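Side-chain contacts in PUA domain-containing protein (PDB 1Q7H), which probably binds RNA through its PUA domain and may act in translation initiation, though its function has not been established: residues Arg66-Asn71 and Gly114-Val119; Ser20-Asp25 and Gly104-Val109. All blocks are in the same frame, centred on the assembly; numbering follows the deposited sequence.

Contact 1 of 2, residues Arg66-Asn71 and Gly114-Val119; sequences RNPSRN and GYFIAV
The ring of F116 receives P68 over one face and the side chain of N67 at its edge, near the ring plane. This joins the loop that follows helix 60-65 to strand 116-122 of the PUA domain's mixed sheet. The contact with the proline is a CH-pi interaction: P68 CD stands 4.2 Å from the F116 ring centroid, in a direction 27° off the ring normal. It thus comes over the face but is displaced beyond the ring carbons on the CZ/CE2 side, and the proline sits above the rim and not the centre. N67 approaches differently. Its CB comes within 4.1 Å of F116 CE2, and its amide plane is turned 56° from the ring, an inclined approach that is neither a stack nor a T-shaped pair. No hydrogen bond links the two segments; the contact is apolar in the middle, with N67 on the exposed side.

F116 reaches the loop because its backbone points it there and its CG lies anti to the carbonyl carbon (chi1 -74°), carrying the ring's far end under the proline. L63 and N64 of helix 60-65 also touch this phenyl group, as does K110 of the adjacent strand, which places it between helix, loop and sheet. One residue further along the strand, I117 and A118 both face V109, forming a classic beta bulge.

The loop itself is tied down beyond the contact. N71 ND2 is hydrogen-bonded to M106 O, and N71 OD1 sits 3.6 Å above the guanidinium plane of R70, offset toward its rim. P68 also touches I24 and F108, so its ring is shared between neighbours. The ring carbon nearest the proline is F116 CZ, 3.8 Å from P68 CD and 3.9 Å from P68 CG.

Contact 2 of 2, residues Ser20-Asp25 and Gly104-Val109; sequences SRYGID and GDMIFV. Unlike the reference sequence in segment 20-25: S20 (reference Ala).
Y22 and F108 form a T-shaped pair, with the edge of F108 directed at the face of Y22. The centroids are 5.1 Å apart and the planes meet at 78°, close to perpendicular. The approach is off-centre: F108 CZ lies 3.5 Å from Y22 CG, near the root of the tyrosine ring, and F108 CE2 comes within 3.6 Å of Y22 CD1. With CG anti to the carbonyl carbon (chi1 -62°), Y22 extends from the turn toward strand 106-111.

Selenomethionine M106 approaches from the same side of the tyrosine plane as F108, but displaced toward CE2. Its selenium is 4.9 Å from the Y22 centroid and 36° off the normal, an oblique Met-aromatic contact. A bend at chi3 ends the M106 chain, whose CB passes 3.8 Å from Y22 OH. Beyond the opposite face of Y22 lies the guanidinium group of R21, offset from the ring.

Y22 belongs to the type I turn S20-G23, where G23, with positive phi, is the C-prime residue of a Schellman motif ending helix 9-20. The contact thus brings the end of a helix from the DUF1947 region against the PUA sheet; P58 and L63 also touch F108.

Chemically, the tyrosine has two characters. Its ring is held by apolar and aromatic contacts, while its OH, 3.1 Å from a water in the ring plane, joins a bridge. That water accepts a hydrogen bond from M106 N (2.9 Å), which implies that the solvent molecule satisfies a strand amide and gives the buried phenol a polar partner.

In the fold
The two contacts lie side by side, with centres about 8 Å apart and each about 7 Å from the centre of the chain. The segments of contact 2 (20-25, 104-109) and contact 1 (66-71, 114-119) alternate, so the two connections cross along the chain. Strands 106-111 and 116-122 are antiparallel neighbours in the mixed sheet, where I117 N lies 2.8 Å from V109 O in a probable hydrogen bond. The two loops also meet: R70 NH1 is 2.9 Å from R21 O, again a probable hydrogen bond. Contact 2 brings the DUF1947 region against the PUA sheet, contact 1 packs loop 66-71 on the neighbouring strand, and the two contacts touch each other.

Contact 1 of 2, residues Arg66-Asn71 and Gly114-Val119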
loop_
_atom_site.group_PDB
_atom_site.type_symbol
_atom_site.label_atom_id
_atom_site.label_comp_id
_atom_site.label_asym_id
_atom_site.label_seq_id
_atom_site.Cartn_x
_atom_site.Cartn_y
_atom_site.Cartn_z
ATOM N N ARG A 66 5.818 9.268 -1.526
ATOM C CA ARG A 66 6.596 9.209 -0.288
ATOM C C ARG A 66 6.808 7.741 0.061
ATOM O O ARG A 66 5.974 7.135 0.741
ATOM C CB ARG A 66 5.827 9.910 0.840
ATOM C CG ARG A 66 5.776 11.417 0.711
ATOM C CD ARG A 66 7.116 12.017 1.061
ATOM N NE ARG A 66 7.173 13.455 0.836
ATOM C CZ ARG A 66 7.655 14.027 -0.261
ATOM N NH1 ARG A 66 8.126 13.282 -1.258
ATOM N NH2 ARG A 66 7.695 15.351 -0.347
ATOM N N ASN A 67 7.917 7.169 -0.410
ATOM C CA ASN A 67 8.204 5.755 -0.184
ATOM C C ASN A 67 8.176 5.318 1.272
ATOM O O ASN A 67 8.561 6.065 2.159
ATOM C CB ASN A 67 9.592 5.367 -0.723
ATOM C CG ASN A 67 9.741 5.568 -2.225
ATOM O OD1 ASN A 67 8.770 5.636 -2.977
ATOM N ND2 ASN A 67 10.980 5.634 -2.667
ATOM N N PRO A 68 7.679 4.104 1.536
ATOM C CA PRO A 68 7.657 3.620 2.914
ATOM C C PRO A 68 9.102 3.176 3.166
ATOM O O PRO A 68 9.868 2.999 2.212
ATOM C CB PRO A 68 6.702 2.422 2.842
ATOM C CG PRO A 68 6.916 1.917 1.458
ATOM C CD PRO A 68 6.881 3.219 0.671
ATOM N N SER A 69 9.478 2.986 4.423
ATOM C CA SER A 69 10.839 2.561 4.739
ATOM C C SER A 69 10.881 1.140 5.280
ATOM O O SER A 69 11.946 0.628 5.598
ATOM C CB SER A 69 11.480 3.509 5.751
ATOM O OG SER A 69 10.743 3.533 6.959
ATOM N N ARG A 70 9.722 0.506 5.404
ATOM C CA ARG A 70 9.678 -0.867 5.889
ATOM C C ARG A 70 8.570 -1.634 5.196
ATOM O O ARG A 70 7.715 -1.043 4.537
ATOM C CB ARG A 70 9.470 -0.904 7.415
ATOM C CG ARG A 70 8.269 -0.099 7.922
ATOM C CD ARG A 70 8.276 0.025 9.453
ATOM N NE ARG A 70 7.924 -1.228 10.121
ATOM C CZ ARG A 70 6.690 -1.581 10.489
ATOM N NH1 ARG A 70 5.659 -0.775 10.265
ATOM N NH2 ARG A 70 6.486 -2.750 11.082
ATOM N N ASN A 71 8.623 -2.955 5.334
ATOM C CA ASN A 71 7.639 -3.869 4.774
ATOM C C ASN A 71 7.568 -3.844 3.267
ATOM O O ASN A 71 6.507 -4.041 2.692
ATOM C CB ASN A 71 6.263 -3.579 5.370
ATOM C CG ASN A 71 6.216 -3.846 6.865
ATOM O OD1 ASN A 71 7.252 -4.041 7.498
ATOM N ND2 ASN A 71 5.018 -3.848 7.435
ATOM N N GLY A 114 11.823 -0.095 -9.347
ATOM C CA GLY A 114 11.742 0.906 -8.299
ATOM C C GLY A 114 10.392 1.424 -7.863
ATOM O O GLY A 114 10.183 1.632 -6.673
ATOM N N TYR A 115 9.472 1.644 -8.795
ATOM C CA TYR A 115 8.156 2.171 -8.427
ATOM C C TYR A 115 7.239 1.131 -7.785
ATOM O O TYR A 115 7.328 -0.060 -8.078
ATOM C CB TYR A 115 7.473 2.800 -9.654
ATOM C CG TYR A 115 7.362 1.884 -10.847
ATOM C CD1 TYR A 115 6.287 1.012 -10.984
ATOM C CD2 TYR A 115 8.369 1.847 -11.808
ATOM C CE1 TYR A 115 6.226 0.120 -12.041
ATOM C CE2 TYR A 115 8.318 0.959 -12.867
ATOM C CZ TYR A 115 7.245 0.091 -12.974
ATOM O OH TYR A 115 7.228 -0.851 -13.978
ATOM N N PHE A 116 6.362 1.596 -6.902
ATOM C CA PHE A 116 5.423 0.729 -6.200
ATOM C C PHE A 116 4.188 0.446 -7.032
ATOM O O PHE A 116 3.705 1.310 -7.766
ATOM C CB PHE A 116 5.052 1.362 -4.858
ATOM C CG PHE A 116 6.157 1.266 -3.839
ATOM C CD1 PHE A 116 6.273 0.140 -3.024
ATOM C CD2 PHE A 116 7.126 2.261 -3.752
ATOM C CE1 PHE A 116 7.338 0.004 -2.143
ATOM C CE2 PHE A 116 8.198 2.134 -2.874
ATOM C CZ PHE A 116 8.306 1.004 -2.068
ATOM N N ILE A 117 3.673 -0.772 -6.914
ATOM C CA ILE A 117 2.525 -1.176 -7.710
ATOM C C ILE A 117 1.318 -1.684 -6.934
ATOM O O ILE A 117 0.231 -1.758 -7.485
ATOM C CB ILE A 117 2.948 -2.247 -8.717
ATOM C CG1 ILE A 117 3.503 -3.464 -7.968
ATOM C CG2 ILE A 117 3.990 -1.666 -9.683
ATOM C CD1 ILE A 117 4.012 -4.575 -8.874
ATOM N N ALA A 118 1.490 -2.032 -5.664
ATOM C CA ALA A 118 0.351 -2.515 -4.896
ATOM C C ALA A 118 0.603 -2.544 -3.403
ATOM O O ALA A 118 1.734 -2.381 -2.940
ATOM C CB ALA A 118 -0.041 -3.922 -5.367
ATOM N N VAL A 119 -0.483 -2.727 -2.657
ATOM C CA VAL A 119 -0.417 -2.861 -1.213
ATOM C C VAL A 119 -0.942 -4.263 -0.955
ATOM O O VAL A 119 -1.901 -4.704 -1.591
ATOM C CB VAL A 119 -1.311 -1.850 -0.474
ATOM C CG1 VAL A 119 -1.221 -2.093 1.054
ATOM C CG2 VAL A 119 -0.868 -0.441 -0.803
#

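Contact 2 of 2, residues Ser20-Asp25 and Gly104-Val109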
loop_
_atom_site.group_PDB
_atom_site.type_symbol
_atom_site.label_atom_id
_atom_site.label_comp_id
_atom_site.label_asym_id
_atom_site.label_seq_id
_atom_site.Cartn_x
_atom_site.Cartn_y
_atom_site.Cartn_z
ATOM N N SER A 20 3.211 7.306 9.197
ATOM C CA SER A 20 4.587 7.338 9.696
ATOM C C SER A 20 4.975 5.972 10.275
ATOM O O SER A 20 6.151 5.655 10.420
ATOM C CB SER A 20 4.749 8.425 10.769
ATOM O OG SER A 20 6.116 8.577 11.152
ATOM N N ARG A 21 3.979 5.160 10.602
ATOM C CA ARG A 21 4.246 3.829 11.132
ATOM C C ARG A 21 5.007 2.999 10.112
ATOM O O ARG A 21 5.739 2.079 10.469
ATOM C CB ARG A 21 2.938 3.109 11.454
ATOM C CG ARG A 21 2.224 3.588 12.710
ATOM C CD ARG A 21 0.969 2.761 12.909
ATOM N NE ARG A 21 1.242 1.347 12.655
ATOM C CZ ARG A 21 0.314 0.443 12.362
ATOM N NH1 ARG A 21 -0.962 0.798 12.285
ATOM N NH2 ARG A 21 0.665 -0.817 12.133
ATOM N N TYR A 22 4.819 3.318 8.838
ATOM C CA TYR A 22 5.476 2.579 7.768
ATOM C C TYR A 22 6.581 3.400 7.139
ATOM O O TYR A 22 7.091 3.055 6.074
ATOM C CB TYR A 22 4.445 2.193 6.706
ATOM C CG TYR A 22 3.369 1.299 7.250
ATOM C CD1 TYR A 22 3.658 -0.007 7.633
ATOM C CD2 TYR A 22 2.060 1.761 7.407
ATOM C CE1 TYR A 22 2.675 -0.839 8.161
ATOM C CE2 TYR A 22 1.067 0.936 7.935
ATOM C CZ TYR A 22 1.383 -0.365 8.310
ATOM O OH TYR A 22 0.412 -1.197 8.831
ATOM N N GLY A 23 6.942 4.492 7.804
ATOM C CA GLY A 23 7.985 5.358 7.290
ATOM C C GLY A 23 7.524 6.226 6.129
ATOM O O GLY A 23 8.351 6.806 5.433
ATOM N N ILE A 24 6.211 6.305 5.909
ATOM C CA ILE A 24 5.660 7.134 4.832
ATOM C C ILE A 24 5.469 8.507 5.475
ATOM O O ILE A 24 4.606 8.695 6.338
ATOM C CB ILE A 24 4.303 6.553 4.318
ATOM C CG1 ILE A 24 4.535 5.142 3.759
ATOM C CG2 ILE A 24 3.709 7.456 3.230
ATOM C CD1 ILE A 24 3.299 4.394 3.316
ATOM N N ASP A 25 6.288 9.462 5.059
ATOM C CA ASP A 25 6.277 10.803 5.635
ATOM C C ASP A 25 5.442 11.866 4.928
ATOM O O ASP A 25 5.856 12.398 3.898
ATOM C CB ASP A 25 7.728 11.298 5.743
ATOM C CG ASP A 25 7.849 12.634 6.451
ATOM O OD1 ASP A 25 6.821 13.309 6.685
ATOM O OD2 ASP A 25 8.989 13.019 6.768
ATOM N N GLY A 104 0.472 -11.357 8.339
ATOM C CA GLY A 104 -0.429 -10.374 8.915
ATOM C C GLY A 104 -0.030 -8.920 8.714
ATOM O O GLY A 104 -0.875 -8.037 8.823
ATOM N N ASP A 105 1.247 -8.664 8.439
ATOM C CA ASP A 105 1.721 -7.302 8.203
ATOM C C ASP A 105 1.226 -6.772 6.855
ATOM O O ASP A 105 0.991 -7.531 5.911
ATOM C CB ASP A 105 3.256 -7.239 8.152
ATOM C CG ASP A 105 3.916 -7.580 9.468
ATOM O OD1 ASP A 105 3.232 -7.546 10.507
ATOM O OD2 ASP A 105 5.133 -7.872 9.457
HETATM N N MSE A 106 1.077 -5.461 6.764
HETATM C CA MSE A 106 0.694 -4.844 5.504
HETATM C C MSE A 106 2.030 -4.736 4.758
HETATM O O MSE A 106 3.043 -4.369 5.358
HETATM C CB MSE A 106 0.124 -3.446 5.746
HETATM C CG MSE A 106 -0.444 -2.787 4.507
HETATM SE SE MSE A 106 -1.255 -1.061 4.930
HETATM C CE MSE A 106 -2.858 -1.677 5.812
ATOM N N ILE A 107 2.045 -5.076 3.472
ATOM C CA ILE A 107 3.273 -4.975 2.696
ATOM C C ILE A 107 3.075 -4.062 1.499
ATOM O O ILE A 107 1.960 -3.880 1.005
ATOM C CB ILE A 107 3.774 -6.354 2.203
ATOM C CG1 ILE A 107 2.744 -6.993 1.268
ATOM C CG2 ILE A 107 4.066 -7.243 3.399
ATOM C CD1 ILE A 107 3.281 -8.150 0.466
ATOM N N PHE A 108 4.179 -3.499 1.032
ATOM C CA PHE A 108 4.163 -2.572 -0.080
ATOM C C PHE A 108 5.001 -3.173 -1.186
ATOM O O PHE A 108 6.212 -3.320 -1.055
ATOM C CB PHE A 108 4.701 -1.237 0.426
ATOM C CG PHE A 108 4.031 -0.795 1.693
ATOM C CD1 PHE A 108 2.664 -0.550 1.707
ATOM C CD2 PHE A 108 4.736 -0.725 2.887
ATOM C CE1 PHE A 108 1.999 -0.244 2.900
ATOM C CE2 PHE A 108 4.089 -0.423 4.084
ATOM C CZ PHE A 108 2.715 -0.181 4.095
ATOM N N VAL A 109 4.320 -3.528 -2.270
ATOM C CA VAL A 109 4.917 -4.190 -3.412
ATOM C C VAL A 109 5.488 -3.255 -4.454
ATOM O O VAL A 109 4.805 -2.359 -4.932
ATOM C CB VAL A 109 3.870 -5.090 -4.108
ATOM C CG1 VAL A 109 4.534 -5.904 -5.211
ATOM C CG2 VAL A 109 3.193 -5.985 -3.077
HETATM O O HOH W 1 1.355 -4.116 9.330
#